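NanU sialic acid binding protein (Bacteroides fragilis, PDB 4L7T) binds sialic acid with high affinity and, as a SusD-family protein of the outer membrane, probably hands it to a partner transporter for uptake. Local coordinates at residues E421-E424 with L430-P433; D251-V256 with R414-G419; N104-M109 with G129-M134. All coordinates share one frame; numbering follows the deposited sequence.

Contact 1 of 3, residues E421-E424 with L430-P433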
loop_
_atom_site.group_PDB
_atom_site.type_symbol
_atom_site.label_atom_id
_atom_site.label_comp_id
_atom_site.label_asym_id
_atom_site.label_seq_id
_atom_site.Cartn_x
_atom_site.Cartn_y
_atom_site.Cartn_z
ATOM N N GLU A 421 -10.247 25.924 8.442
ATOM C CA GLU A 421 -11.153 27.073 8.194
ATOM C C GLU A 421 -11.908 27.034 6.870
ATOM O O GLU A 421 -13.109 27.297 6.828
ATOM C CB GLU A 421 -10.409 28.393 8.291
ATOM C CG GLU A 421 -9.885 28.776 9.665
ATOM C CD GLU A 421 -9.454 30.246 9.680
ATOM O OE1 GLU A 421 -9.346 30.860 8.576
ATOM O OE2 GLU A 421 -9.241 30.788 10.789
ATOM N N PHE A 422 -11.178 26.675 5.799
ATOM C CA PHE A 422 -11.844 26.491 4.502
ATOM C C PHE A 422 -12.946 25.432 4.573
ATOM O O PHE A 422 -14.051 25.556 4.024
ATOM C CB PHE A 422 -10.773 26.213 3.435
ATOM C CG PHE A 422 -11.331 26.121 2.022
ATOM C CD1 PHE A 422 -11.376 27.273 1.199
ATOM C CD2 PHE A 422 -11.810 24.911 1.522
ATOM C CE1 PHE A 422 -11.912 27.194 -0.108
ATOM C CE2 PHE A 422 -12.332 24.802 0.224
ATOM C CZ PHE A 422 -12.392 25.952 -0.605
ATOM N N PHE A 423 -12.671 24.309 5.250
ATOM C CA PHE A 423 -13.695 23.289 5.369
ATOM C C PHE A 423 -14.943 23.764 6.117
ATOM O O PHE A 423 -16.083 23.372 5.772
ATOM C CB PHE A 423 -13.110 22.081 6.086
ATOM C CG PHE A 423 -13.976 20.855 6.118
ATOM C CD1 PHE A 423 -14.353 20.189 4.944
ATOM C CD2 PHE A 423 -14.328 20.268 7.365
ATOM C CE1 PHE A 423 -15.100 19.067 4.986
ATOM C CE2 PHE A 423 -15.098 19.104 7.419
ATOM C CZ PHE A 423 -15.475 18.485 6.209
ATOM N N GLU A 424 -14.699 24.474 7.216
ATOM C CA GLU A 424 -15.816 24.983 8.003
ATOM C C GLU A 424 -16.678 25.967 7.173
ATOM O O GLU A 424 -17.904 25.860 7.148
ATOM C CB GLU A 424 -15.278 25.615 9.296
ATOM C CG GLU A 424 -16.311 26.491 10.042
ATOM C CD GLU A 424 -17.501 25.737 10.532
ATOM O OE1 GLU A 424 -17.335 24.527 10.848
ATOM O OE2 GLU A 424 -18.605 26.373 10.617
ATOM N N LEU A 430 -18.899 20.475 1.027
ATOM C CA LEU A 430 -17.709 19.608 1.091
ATOM C C LEU A 430 -17.786 18.578 2.191
ATOM O O LEU A 430 -17.184 17.485 2.074
ATOM C CB LEU A 430 -16.432 20.424 1.250
ATOM C CG LEU A 430 -16.193 21.436 0.132
ATOM C CD1 LEU A 430 -14.916 22.187 0.437
ATOM C CD2 LEU A 430 -16.095 20.716 -1.250
ATOM N N ALA A 431 -18.488 18.897 3.288
ATOM C CA ALA A 431 -18.557 17.936 4.365
ATOM C C ALA A 431 -19.502 16.794 4.056
ATOM O O ALA A 431 -20.568 17.004 3.413
ATOM C CB ALA A 431 -18.966 18.693 5.704
ATOM N N TYR A 432 -19.203 15.567 4.520
ATOM C CA TYR A 432 -20.106 14.446 4.368
ATOM C C TYR A 432 -21.404 14.713 5.162
ATOM O O TYR A 432 -21.303 15.180 6.323
ATOM C CB TYR A 432 -19.427 13.166 4.868
ATOM C CG TYR A 432 -20.292 11.929 4.821
ATOM C CD1 TYR A 432 -20.413 11.177 3.610
ATOM C CD2 TYR A 432 -21.081 11.559 5.922
ATOM C CE1 TYR A 432 -21.219 10.073 3.531
ATOM C CE2 TYR A 432 -21.858 10.370 5.890
ATOM C CZ TYR A 432 -21.969 9.668 4.634
ATOM O OH TYR A 432 -22.717 8.515 4.558
ATOM N N PRO A 433 -22.596 14.461 4.551
ATOM C CA PRO A 433 -22.859 13.804 3.261
ATOM C C PRO A 433 -23.311 14.734 2.131
ATOM O O PRO A 433 -24.130 14.310 1.286
ATOM C CB PRO A 433 -24.004 12.877 3.585
ATOM C CG PRO A 433 -24.909 13.841 4.529
ATOM C CD PRO A 433 -23.849 14.664 5.330
#

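Contact 2 of 3, residues D251-V256 with R414-G419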
loop_
_atom_site.group_PDB
_atom_site.type_symbol
_atom_site.label_atom_id
_atom_site.label_comp_id
_atom_site.label_asym_id
_atom_site.label_seq_id
_atom_site.Cartn_x
_atom_site.Cartn_y
_atom_site.Cartn_z
ATOM N N ASP A 251 -1.277 18.263 10.162
ATOM C CA ASP A 251 -2.063 19.356 9.664
ATOM C C ASP A 251 -1.851 19.504 8.148
ATOM O O ASP A 251 -2.810 19.846 7.464
ATOM C CB ASP A 251 -1.577 20.698 10.291
ATOM C CG ASP A 251 -2.047 20.884 11.701
ATOM O OD1 ASP A 251 -2.897 20.109 12.166
ATOM O OD2 ASP A 251 -1.550 21.845 12.358
ATOM N N ASP A 252 -0.630 19.227 7.662
ATOM C CA ASP A 252 -0.238 19.404 6.249
ATOM C C ASP A 252 -0.148 18.017 5.591
ATOM O O ASP A 252 0.754 17.177 5.924
ATOM C CB ASP A 252 1.089 20.169 6.216
ATOM C CG ASP A 252 1.583 20.525 4.799
ATOM O OD1 ASP A 252 1.303 19.805 3.812
ATOM O OD2 ASP A 252 2.342 21.537 4.665
ATOM N N PHE A 253 -1.096 17.756 4.693
ATOM C CA PHE A 253 -1.057 16.456 3.968
ATOM C C PHE A 253 0.295 16.233 3.294
ATOM O O PHE A 253 0.842 15.159 3.400
ATOM C CB PHE A 253 -2.206 16.424 2.934
ATOM C CG PHE A 253 -2.296 15.111 2.098
ATOM C CD1 PHE A 253 -2.974 13.993 2.588
ATOM C CD2 PHE A 253 -1.729 15.052 0.810
ATOM C CE1 PHE A 253 -3.117 12.818 1.826
ATOM C CE2 PHE A 253 -1.847 13.897 0.025
ATOM C CZ PHE A 253 -2.566 12.767 0.516
ATOM N N SER A 254 0.892 17.224 2.633
ATOM C CA SER A 254 2.186 16.940 2.002
ATOM C C SER A 254 3.326 16.526 2.948
ATOM O O SER A 254 4.188 15.739 2.554
ATOM C CB SER A 254 2.628 18.114 1.146
ATOM O OG SER A 254 2.946 19.187 2.013
ATOM N N LYS A 255 3.276 17.012 4.199
ATOM C CA LYS A 255 4.334 16.700 5.162
ATOM C C LYS A 255 4.215 15.284 5.683
ATOM O O LYS A 255 5.177 14.781 6.230
ATOM C CB LYS A 255 4.382 17.706 6.315
ATOM C CG LYS A 255 4.565 19.148 5.878
ATOM C CD LYS A 255 4.726 20.002 7.165
ATOM C CE LYS A 255 4.687 21.533 6.912
ATOM N NZ LYS A 255 5.051 22.265 8.187
ATOM N N VAL A 256 3.086 14.588 5.422
ATOM C CA VAL A 256 3.035 13.151 5.762
ATOM C C VAL A 256 4.158 12.366 5.049
ATOM O O VAL A 256 4.693 11.419 5.584
ATOM C CB VAL A 256 1.661 12.542 5.378
ATOM C CG1 VAL A 256 1.640 11.019 5.721
ATOM C CG2 VAL A 256 0.561 13.287 6.113
ATOM N N ARG A 414 -11.541 14.651 5.739
ATOM C CA ARG A 414 -11.800 15.817 4.847
ATOM C C ARG A 414 -11.338 17.153 5.418
ATOM O O ARG A 414 -10.786 17.993 4.715
ATOM C CB ARG A 414 -13.284 15.921 4.538
ATOM C CG ARG A 414 -13.686 14.820 3.641
ATOM C CD ARG A 414 -15.174 14.903 3.218
ATOM N NE ARG A 414 -15.505 13.712 2.380
ATOM C CZ ARG A 414 -16.700 13.507 1.794
ATOM N NH1 ARG A 414 -17.716 14.411 1.964
ATOM N NH2 ARG A 414 -16.973 12.385 1.074
ATOM N N GLU A 415 -11.556 17.381 6.719
ATOM C CA GLU A 415 -11.146 18.630 7.319
ATOM C C GLU A 415 -9.619 18.856 7.134
ATOM O O GLU A 415 -9.161 19.950 6.832
ATOM C CB GLU A 415 -11.548 18.649 8.805
ATOM C CG GLU A 415 -10.937 19.876 9.532
ATOM C CD GLU A 415 -11.144 19.835 11.051
ATOM O OE1 GLU A 415 -10.535 18.977 11.739
ATOM O OE2 GLU A 415 -11.887 20.690 11.582
ATOM N N ARG A 416 -8.817 17.798 7.312
ATOM C CA ARG A 416 -7.351 17.865 7.096
ATOM C C ARG A 416 -7.056 18.237 5.621
ATOM O O ARG A 416 -6.157 19.039 5.351
ATOM C CB ARG A 416 -6.596 16.566 7.581
ATOM C CG ARG A 416 -5.082 16.755 7.585
ATOM C CD ARG A 416 -4.397 16.449 6.203
ATOM N NE ARG A 416 -4.520 15.020 5.906
ATOM C CZ ARG A 416 -3.773 14.085 6.467
ATOM N NH1 ARG A 416 -2.806 14.399 7.340
ATOM N NH2 ARG A 416 -3.972 12.808 6.128
ATOM N N ALA A 417 -7.773 17.615 4.698
ATOM C CA ALA A 417 -7.532 17.723 3.250
ATOM C C ALA A 417 -7.827 19.195 2.741
ATOM O O ALA A 417 -7.050 19.790 1.952
ATOM C CB ALA A 417 -8.473 16.727 2.491
ATOM N N TYR A 418 -8.951 19.732 3.236
ATOM C CA TYR A 418 -9.374 21.079 2.843
ATOM C C TYR A 418 -8.776 22.186 3.690
ATOM O O TYR A 418 -8.744 23.340 3.256
ATOM C CB TYR A 418 -10.872 21.190 2.816
ATOM C CG TYR A 418 -11.551 20.367 1.765
ATOM C CD1 TYR A 418 -11.491 20.720 0.412
ATOM C CD2 TYR A 418 -12.221 19.198 2.124
ATOM C CE1 TYR A 418 -12.136 19.936 -0.567
ATOM C CE2 TYR A 418 -12.912 18.378 1.147
ATOM C CZ TYR A 418 -12.856 18.774 -0.207
ATOM O OH TYR A 418 -13.568 17.979 -1.079
ATOM N N GLY A 419 -8.260 21.858 4.872
ATOM C CA GLY A 419 -7.849 22.876 5.860
ATOM C C GLY A 419 -9.012 23.247 6.777
ATOM O O GLY A 419 -10.136 23.347 6.355
HETATM O O HOH W 1 -4.946 20.898 6.575
#

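Contact 3 of 3, residues N104-M109 with G129-M134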
loop_
_atom_site.group_PDB
_atom_site.type_symbol
_atom_site.label_atom_id
_atom_site.label_comp_id
_atom_site.label_asym_id
_atom_site.label_seq_id
_atom_site.Cartn_x
_atom_site.Cartn_y
_atom_site.Cartn_z
ATOM N N ASN A 104 9.724 -17.640 5.324
ATOM C CA ASN A 104 10.658 -18.669 5.881
ATOM C C ASN A 104 11.528 -18.145 7.022
ATOM O O ASN A 104 11.676 -18.837 8.032
ATOM C CB ASN A 104 11.551 -19.209 4.755
ATOM C CG ASN A 104 12.324 -20.485 5.158
ATOM O OD1 ASN A 104 11.779 -21.398 5.744
ATOM N ND2 ASN A 104 13.547 -20.524 4.769
ATOM N N GLN A 105 12.043 -16.954 6.859
ATOM C CA GLN A 105 12.908 -16.337 7.872
ATOM C C GLN A 105 12.154 -15.896 9.121
ATOM O O GLN A 105 12.664 -15.967 10.257
ATOM C CB GLN A 105 13.622 -15.148 7.331
ATOM C CG GLN A 105 14.467 -15.468 6.067
ATOM C CD GLN A 105 15.717 -16.178 6.388
ATOM O OE1 GLN A 105 16.492 -15.716 7.240
ATOM N NE2 GLN A 105 15.983 -17.309 5.655
ATOM N N ILE A 106 10.934 -15.414 8.935
ATOM C CA ILE A 106 10.094 -15.192 10.112
ATOM C C ILE A 106 9.851 -16.454 10.870
ATOM O O ILE A 106 9.809 -16.451 12.103
ATOM C CB ILE A 106 8.709 -14.612 9.695
ATOM C CG1 ILE A 106 8.964 -13.296 9.039
ATOM C CG2 ILE A 106 7.772 -14.360 10.868
ATOM C CD1 ILE A 106 7.622 -12.722 8.314
ATOM N N ASN A 107 9.690 -17.554 10.145
ATOM C CA ASN A 107 9.383 -18.787 10.809
ATOM C C ASN A 107 10.582 -19.208 11.737
ATOM O O ASN A 107 10.341 -19.816 12.734
ATOM C CB ASN A 107 9.084 -19.881 9.767
ATOM C CG ASN A 107 7.737 -19.674 9.111
ATOM O OD1 ASN A 107 6.898 -18.936 9.647
ATOM N ND2 ASN A 107 7.520 -20.295 7.943
ATOM N N LEU A 108 11.783 -18.913 11.286
ATOM C CA LEU A 108 13.097 -19.129 12.005
ATOM C C LEU A 108 13.090 -18.244 13.264
ATOM O O LEU A 108 13.298 -18.754 14.387
ATOM C CB LEU A 108 14.323 -18.763 11.161
ATOM C CG LEU A 108 15.662 -19.039 11.930
ATOM C CD1 LEU A 108 15.797 -20.497 12.372
ATOM C CD2 LEU A 108 16.901 -18.595 11.148
ATOM N N MET A 109 12.776 -16.956 13.066
ATOM C CA MET A 109 12.680 -16.012 14.259
ATOM C C MET A 109 11.720 -16.538 15.281
ATOM O O MET A 109 12.029 -16.539 16.496
ATOM C CB MET A 109 12.359 -14.581 13.805
ATOM C CG MET A 109 12.222 -13.564 15.007
ATOM S SD MET A 109 13.851 -13.313 15.647
ATOM C CE MET A 109 13.509 -11.917 16.815
ATOM N N GLY A 129 5.164 -10.759 18.952
ATOM C CA GLY A 129 4.159 -9.812 18.366
ATOM C C GLY A 129 4.549 -9.324 16.999
ATOM O O GLY A 129 3.679 -9.332 16.083
ATOM N N GLU A 130 5.799 -8.908 16.796
ATOM C CA GLU A 130 6.217 -8.390 15.498
ATOM C C GLU A 130 6.223 -9.506 14.447
ATOM O O GLU A 130 5.769 -9.308 13.298
ATOM C CB GLU A 130 7.595 -7.752 15.510
ATOM C CG GLU A 130 7.616 -6.522 16.479
ATOM C CD GLU A 130 8.861 -5.760 16.414
ATOM O OE1 GLU A 130 9.839 -6.368 16.902
ATOM O OE2 GLU A 130 8.931 -4.567 16.033
ATOM N N ALA A 131 6.748 -10.688 14.823
ATOM C CA ALA A 131 6.948 -11.720 13.819
ATOM C C ALA A 131 5.629 -12.345 13.412
ATOM O O ALA A 131 5.414 -12.567 12.217
ATOM C CB ALA A 131 7.904 -12.858 14.434
ATOM N N TYR A 132 4.725 -12.699 14.335
ATOM C CA TYR A 132 3.388 -13.190 13.976
ATOM C C TYR A 132 2.585 -12.165 13.168
ATOM O O TYR A 132 1.862 -12.558 12.226
ATOM C CB TYR A 132 2.541 -13.584 15.181
ATOM C CG TYR A 132 2.962 -14.870 15.815
ATOM C CD1 TYR A 132 2.797 -16.104 15.158
ATOM C CD2 TYR A 132 3.473 -14.868 17.108
ATOM C CE1 TYR A 132 3.174 -17.318 15.815
ATOM C CE2 TYR A 132 3.831 -16.066 17.723
ATOM C CZ TYR A 132 3.680 -17.242 17.068
ATOM O OH TYR A 132 4.037 -18.400 17.736
ATOM N N GLY A 133 2.724 -10.858 13.548
ATOM C CA GLY A 133 2.034 -9.756 12.774
ATOM C C GLY A 133 2.499 -9.719 11.346
ATOM O O GLY A 133 1.608 -9.656 10.427
ATOM N N MET A 134 3.803 -9.760 11.134
ATOM C CA MET A 134 4.361 -9.699 9.781
ATOM C C MET A 134 3.973 -10.929 8.988
ATOM O O MET A 134 3.688 -10.813 7.752
ATOM C CB MET A 134 5.870 -9.504 9.791
ATOM C CG MET A 134 6.322 -8.086 10.109
ATOM S SD MET A 134 8.161 -7.948 9.979
ATOM C CE MET A 134 8.323 -9.179 8.605
#

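Contact 1 of 3, residues E421-E424 with L430-P433
Phe423 reaches from helix 420-425 onto Leu430 and Ala431 at the end of the next short helix, 427-430. Here the SusD-family chain folds back on itself through two brief consecutive helices before entering the loop that leads to helix 452-463. CB of Phe423 leaves the backbone pointing past the other segment. With CG anti to the backbone N (chi1 -171°), the ring instead runs out toward it, and its far end does the touching. CD2 of Phe423 packs on Glu415, and the outer end of the ring, CE1 and CZ, also lies against Arg414 of helix 407-418. CE1 of Phe423 meets the chain as it leaves the helix, lying 3.7 Å from CA of Ala431 and 3.9 Å from C of Leu430. At the tip, Phe423 CZ packs on the Ala431 methyl, CB, at 3.5 Å. The end of the phenyl thus lies against the chain where Ala431 departs from helical geometry. Arg414 contributes a second hold on this bend through a weak hydrogen bond to the Leu430 carbonyl. The neighbouring Phe422 stands at the more exposed margin and meets the leucine side chain obliquely: its CE2 rests 3.7 Å from CD1 of Leu430.

Contact 2 of 3, residues D251-V256 with R414-G419
Arg416 lays its bent side chain against Phe253 and Val256, and nearly all of the contact passes through it. Two residues earlier, Arg414 points elsewhere, forming salt bridges with Glu459 and Asp449. Arg416 itself turns at chi2 and chi3 (-86° and -67°), which folds its chain back so that it crosses Phe253 at about a right angle. CG of Arg416 lies 3.8 Å from O of Asp251, and its CD 3.9 Å from CB of Phe253. Next, NE of Arg416 comes to the edge of the phenyl ring, 3.8 Å from Phe253 CD1. That edge stands over one guanidinium face, with the two planes 76° apart. Within the helical SusD fold, this fastens the loop between helix 227-244 and strand 267-271 to the C-terminal end of helix 407-418. NH1 of Arg416 touches CG2 of Val256 at 3.8 Å while forming a salt bridge to Glu266 and a hydrogen bond to Gln250 O; NH2 is bridged to Glu463. A water links the carbonyls of Arg416 and Asp251, although its bonds are short enough to leave the details doubtful. Ala417 then bonds through its carbonyl to Thr338 OG1. Gly419 leaves the helix with positive phi and stands at the N-cap of helix 420-425.

Contact 3 of 3, residues N104-M109 with G129-M134
Ile106 pushes its side chain from helix 99-115 into the surface of helix 121-146, where Ala131 and Met134 receive it. The segments run nearly antiparallel, at 152°, as the two arms of a helical hairpin in the N-terminal part of the SusD fold. Their axes come within 9.5 Å of each other, and the closest pair of CA atoms belongs to Ile106 and Ala131.

The isoleucine is the main bump. Besides Ala131 and Met134 it touches Arg135 and Leu138, so the four neighbours are spaced as i, i+3, i+4 and i+7, the diamond of a knobs-into-holes arrangement. Its two branches take different parts of the hollow. CG2 of Ile106 settles against the backbone, 3.3 Å from O of Ala131, and also lies 3.9 Å from the CB of that alanine. CD1, at the end of the other branch, reaches Met134 CE at 3.6 Å and Met134 CB at 4.0 Å. The methionine wraps toward this branch because its chain bends at the thioether: chi3 is 33°, short of a staggered value, and swings CE back over the isoleucine.

In return, the small methyl of Ala131 points between Ile106 and Met109, one turn apart on the first helix. Ile106 fills the nearer side, while Met109 CG closes the other more loosely, 4.4 Å from Ala131 CB. Met109 also packs on Tyr127, and Met134 on His44 of helix 33-48.

Beside this apolar core, Asn107 OD1 accepts a hydrogen bond from Arg135 NH1, adding a polar tie between the same helices. Across the two segments themselves, however, the touching side chains are entirely aliphatic or thioether-bearing and all buried, so the fit rests on shape and exclusion of water rather than on directional bonds.

In the fold
From the N terminus, contact 3 comes first, closing the short connection between helices 99-115 and 121-146. Contact 2 then spans 157 intervening residues, bringing the loop after helix 227-244 to helix 407-418. Contact 1 follows at once, closing a short loop of chain, five residues between its segments, most of them in helices 420-425 and 427-430. The three lie in series along the chain, none nested in or crossing another. Contacts 1 and 2 adjoin, with centres 13 Å apart, and touch where Arg414 and Glu415 of segment 414-419 meet the residues of contact 1. Together they knit one region of the SusD fold. Contact 3 belongs to the N-terminal helices; its centre lies 35 Å from that of contact 2, and it sits across the chain's centre from contact 1.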